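Local atomic coordinates of suppressor protein MPT5 (Saccharomyces cerevisiae, PDB entry 5BZ1), a protein that binds target mRNAs through their 3' untranslated regions and regulates them after transcription, lowering expression of HO. Residues R266-T269 and G270-N274; N296-L299 and T300-I304. All blocks are in the same frame, centred on the assembly; numbering follows the deposited sequence.

Contact 1 of 2, residues R266-T269 and G270-N274; sequences RIIT and GFIVN
Ile268 O is gripped from the next turn by two backbone amides: Ile272 N donates to it at 3.2 Å, and Phe271 N adds a weak bond at a poor angle of 120°. The firmer partner of Phe271 N is Ile267 O, 3.2 Å away, so that one amide is shared between two successive carbonyls. Ile268 O also meets the side chains that follow it. Phe271 CB comes to 3.3 Å of Ile268 O, and the ring, swung anti to its own nitrogen (chi1 160°), meets that oxygen at its edge. Ile272 approaches with its longer branch, CG1 lying 3.5 Å from Ile268 O, while its CD1 touches Ile268 CG2 only loosely at 4.4 Å. All this belongs to the last turns of helix 253-273 in the seventh Pumilio repeat of the RNA-binding domain, some 15 Å from the RNA at the nearest atom. The apolar side turns into the fold: Ile268 and Ile272 both rest on Leu334, and Phe271 leans on Ile291 of helix 288-307. The hydroxyl of Thr269 turns back, bonding to Phe265 O one turn earlier. Its carbonyl looks forward instead, and Val273 N meets Thr269 O at 2.9 Å in a nearly straight bond (173° at the hydrogen), with Val273 CB 3.6 Å from the same oxygen.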
loop_
_atom_site.group_PDB
_atom_site.type_symbol
_atom_site.label_atom_id
_atom_site.label_comp_id
_atom_site.label_asym_id
_atom_site.label_seq_id
_atom_site.Cartn_x
_atom_site.Cartn_y
_atom_site.Cartn_z
ATOM N N ARG A 266 -8.094 1.637 21.848
ATOM C CA ARG A 266 -7.740 0.219 21.813
ATOM C C ARG A 266 -6.463 -0.092 22.599
ATOM O O ARG A 266 -6.375 -1.118 23.278
ATOM C CB ARG A 266 -7.607 -0.270 20.368
ATOM C CG ARG A 266 -7.494 -1.779 20.251
ATOM C CD ARG A 266 -7.637 -2.247 18.815
ATOM N NE ARG A 266 -7.995 -3.661 18.747
ATOM C CZ ARG A 266 -8.162 -4.336 17.615
ATOM N NH1 ARG A 266 -7.998 -3.729 16.447
ATOM N NH2 ARG A 266 -8.491 -5.620 17.649
ATOM N N ILE A 267 -5.479 0.798 22.502
ATOM C CA ILE A 267 -4.226 0.634 23.233
ATOM C C ILE A 267 -4.453 0.679 24.743
ATOM O O ILE A 267 -3.981 -0.188 25.478
ATOM C CB ILE A 267 -3.196 1.713 22.834
ATOM C CG1 ILE A 267 -2.576 1.379 21.477
ATOM C CG2 ILE A 267 -2.101 1.821 23.876
ATOM C CD1 ILE A 267 -1.650 2.451 20.939
ATOM N N ILE A 268 -5.187 1.692 25.190
ATOM C CA ILE A 268 -5.416 1.915 26.613
ATOM C C ILE A 268 -6.284 0.819 27.245
ATOM O O ILE A 268 -5.967 0.321 28.325
ATOM C CB ILE A 268 -6.008 3.324 26.869
ATOM C CG1 ILE A 268 -5.049 4.403 26.357
ATOM C CG2 ILE A 268 -6.289 3.542 28.345
ATOM C CD1 ILE A 268 -5.587 5.823 26.464
ATOM N N THR A 269 -7.368 0.440 26.570
ATOM C CA THR A 269 -8.253 -0.614 27.071
ATOM C C THR A 269 -7.579 -1.987 27.085
ATOM O O THR A 269 -7.807 -2.787 27.996
ATOM C CB THR A 269 -9.568 -0.713 26.261
ATOM O OG1 THR A 269 -9.275 -1.013 24.890
ATOM C CG2 THR A 269 -10.350 0.588 26.343
ATOM N N GLY A 270 -6.764 -2.260 26.067
ATOM C CA GLY A 270 -6.035 -3.515 25.985
ATOM C C GLY A 270 -5.099 -3.684 27.168
ATOM O O GLY A 270 -4.898 -4.795 27.665
ATOM N N PHE A 271 -4.532 -2.569 27.620
ATOM C CA PHE A 271 -3.684 -2.544 28.807
ATOM C C PHE A 271 -4.473 -2.889 30.070
ATOM O O PHE A 271 -4.006 -3.649 30.921
ATOM C CB PHE A 271 -3.037 -1.162 28.945
ATOM C CG PHE A 271 -2.543 -0.848 30.336
ATOM C CD1 PHE A 271 -1.473 -1.541 30.889
ATOM C CD2 PHE A 271 -3.136 0.165 31.079
ATOM C CE1 PHE A 271 -1.018 -1.240 32.164
ATOM C CE2 PHE A 271 -2.685 0.471 32.351
ATOM C CZ PHE A 271 -1.625 -0.231 32.895
ATOM N N ILE A 272 -5.674 -2.326 30.175
ATOM C CA ILE A 272 -6.504 -2.457 31.373
ATOM C C ILE A 272 -7.169 -3.835 31.501
ATOM O O ILE A 272 -7.292 -4.369 32.608
ATOM C CB ILE A 272 -7.534 -1.306 31.448
ATOM C CG1 ILE A 272 -6.807 0.007 31.739
ATOM C CG2 ILE A 272 -8.596 -1.571 32.504
ATOM C CD1 ILE A 272 -7.701 1.214 31.788
ATOM N N VAL A 273 -7.584 -4.403 30.369
ATOM C CA VAL A 273 -8.039 -5.792 30.313
ATOM C C VAL A 273 -7.006 -6.712 30.967
ATOM O O VAL A 273 -7.354 -7.638 31.705
ATOM C CB VAL A 273 -8.310 -6.237 28.851
ATOM C CG1 VAL A 273 -7.993 -7.717 28.652
ATOM C CG2 VAL A 273 -9.750 -5.934 28.454
ATOM N N ASN A 274 -5.731 -6.430 30.711
ATOM C CA ASN A 274 -4.640 -7.182 31.318
ATOM C C ASN A 274 -4.292 -6.688 32.722
ATOM O O ASN A 274 -3.141 -6.360 33.015
ATOM C CB ASN A 274 -3.410 -7.177 30.404
ATOM C CG ASN A 274 -3.547 -8.143 29.243
ATOM O OD1 ASN A 274 -4.450 -8.013 28.414
ATOM N ND2 ASN A 274 -2.642 -9.114 29.168
#

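Contact 2 of 2, residues N296-L299 and T300-I304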
loop_
_atom_site.group_PDB
_atom_site.type_symbol
_atom_site.label_atom_id
_atom_site.label_comp_id
_atom_site.label_asym_id
_atom_site.label_seq_id
_atom_site.Cartn_x
_atom_site.Cartn_y
_atom_site.Cartn_z
ATOM N N ASN A 296 -2.127 10.641 27.688
ATOM C CA ASN A 296 -2.035 12.100 27.646
ATOM C C ASN A 296 -2.654 12.702 26.383
ATOM O O ASN A 296 -3.270 13.767 26.430
ATOM C CB ASN A 296 -0.574 12.545 27.781
ATOM C CG ASN A 296 0.042 12.143 29.110
ATOM O OD1 ASN A 296 0.949 11.312 29.161
ATOM N ND2 ASN A 296 -0.444 12.740 30.194
ATOM N N ILE A 297 -2.485 12.012 25.257
ATOM C CA ILE A 297 -3.015 12.468 23.976
ATOM C C ILE A 297 -4.539 12.374 23.949
ATOM O O ILE A 297 -5.213 13.262 23.424
ATOM C CB ILE A 297 -2.422 11.655 22.803
ATOM C CG1 ILE A 297 -0.919 11.903 22.689
ATOM C CG2 ILE A 297 -3.115 11.997 21.490
ATOM C CD1 ILE A 297 -0.229 11.048 21.641
ATOM N N LEU A 298 -5.077 11.294 24.512
ATOM C CA LEU A 298 -6.522 11.101 24.569
ATOM C C LEU A 298 -7.176 12.204 25.398
ATOM O O LEU A 298 -8.153 12.817 24.968
ATOM C CB LEU A 298 -6.866 9.722 25.139
ATOM C CG LEU A 298 -8.354 9.390 25.289
ATOM C CD1 LEU A 298 -9.076 9.561 23.962
ATOM C CD2 LEU A 298 -8.559 7.981 25.826
ATOM N N LEU A 299 -6.620 12.461 26.579
ATOM C CA LEU A 299 -7.116 13.520 27.454
ATOM C C LEU A 299 -7.043 14.885 26.768
ATOM O O LEU A 299 -7.981 15.678 26.842
ATOM C CB LEU A 299 -6.322 13.547 28.762
ATOM C CG LEU A 299 -6.466 12.352 29.703
ATOM C CD1 LEU A 299 -5.599 12.538 30.941
ATOM C CD2 LEU A 299 -7.920 12.165 30.093
ATOM N N THR A 300 -5.925 15.145 26.099
ATOM C CA THR A 300 -5.745 16.383 25.347
ATOM C C THR A 300 -6.752 16.471 24.194
ATOM O O THR A 300 -7.278 17.544 23.894
ATOM C CB THR A 300 -4.309 16.493 24.804
ATOM O OG1 THR A 300 -3.375 16.281 25.872
ATOM C CG2 THR A 300 -4.066 17.862 24.180
ATOM N N THR A 301 -7.019 15.333 23.559
ATOM C CA THR A 301 -7.983 15.255 22.465
ATOM C C THR A 301 -9.406 15.553 22.954
ATOM O O THR A 301 -10.184 16.218 22.265
ATOM C CB THR A 301 -7.938 13.877 21.774
ATOM O OG1 THR A 301 -6.664 13.698 21.139
ATOM C CG2 THR A 301 -9.039 13.755 20.727
ATOM N N ILE A 302 -9.741 15.059 24.145
ATOM C CA ILE A 302 -11.052 15.309 24.735
ATOM C C ILE A 302 -11.212 16.801 25.031
ATOM O O ILE A 302 -12.284 17.369 24.811
ATOM C CB ILE A 302 -11.275 14.480 26.020
ATOM C CG1 ILE A 302 -11.220 12.984 25.711
ATOM C CG2 ILE A 302 -12.613 14.815 26.664
ATOM C CD1 ILE A 302 -11.365 12.091 26.932
ATOM N N ASP A 303 -10.143 17.428 25.518
ATOM C CA ASP A 303 -10.133 18.866 25.780
ATOM C C ASP A 303 -10.415 19.672 24.507
ATOM O O ASP A 303 -11.211 20.608 24.516
ATOM C CB ASP A 303 -8.785 19.294 26.371
ATOM C CG ASP A 303 -8.585 18.817 27.803
ATOM O OD1 ASP A 303 -9.587 18.493 28.475
ATOM O OD2 ASP A 303 -7.419 18.781 28.258
ATOM N N ILE A 304 -9.752 19.297 23.416
ATOM C CA ILE A 304 -9.906 19.985 22.140
ATOM C C ILE A 304 -11.328 19.845 21.589
ATOM O O ILE A 304 -11.937 20.828 21.163
ATOM C CB ILE A 304 -8.895 19.459 21.106
ATOM C CG1 ILE A 304 -7.464 19.763 21.556
ATOM C CG2 ILE A 304 -9.159 20.057 19.735
ATOM C CD1 ILE A 304 -6.399 19.161 20.656
#
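Thr300 sends its hydroxyl back to Asn296 O, one turn earlier on helix 288-307, the helix that leads into the eighth Pumilio repeat of this PUF RNA-binding domain. Going out from the backbone, Thr300 CB lies 3.3 Å from Asn296 O, and OG1 closes to 2.6 Å as donor. CG2 is the other branch, anti to the backbone nitrogen, which leaves OG1 beside that nitrogen (chi1 -51°) and turned back toward the N-terminal side of the helix, anti to the carbonyl carbon. The Thr300 side chain also touches Phe237 of helix 229-240. Asn296 O accepts two hydrogen bonds from one residue, since Thr300 N also donates to it, and the two donors arrive from opposite faces of the carbonyl plane. An alanine here would remove the hydroxyl and would probably leave Asn296 O with the amide of that residue as its one donor within this turn.

Thr301 does the same one residue along: its OG1 gives a 2.7 Å bond to Ile297 O, from well above the carbonyl plane, while Thr301 N comes in from the other face. Here the hydroxyl is sheltered, with the same Phe237 against the side chain, so returning to the helix's own carbonyl satisfies a buried polar group. Ile297 CG2 lies 4.0 Å from Thr301 OG1, the two side chains crossing at a slant. On the side facing helix 354-375, Leu298 and Ile302 both pack on Phe361. Asp303 N bonds to Leu299 O, while the carboxylate oxygen OD1 of Asp303 forms a salt bridge with Lys364. Alongside the backbone bond from Ile302 N, Ile302 CG1 sits 3.2 Å from Leu298 O, and Ile302 CD1 reaches Leu298 CG at 4.4 Å.

In the fold
Coming from the N terminus, the chain passes through the earlier Pumilio repeats before reaching contact 1, at the end of helix 253-273. A connection with an unmodelled part, residues 276-284, then leads to helix 288-307, whose middle and later part holds contact 2. Each contact lies within a single helix and closes no long loop; the two follow in series, neither nested nor crossed. Their centres are about 17 Å apart, yet they touch where Ile268 CD1 meets Leu298 CD2 at 3.7 Å, joining the two successive helices. Helix 354-375 packs against both, through Phe357, so residues near the C-terminal end of the repeat array are drawn together.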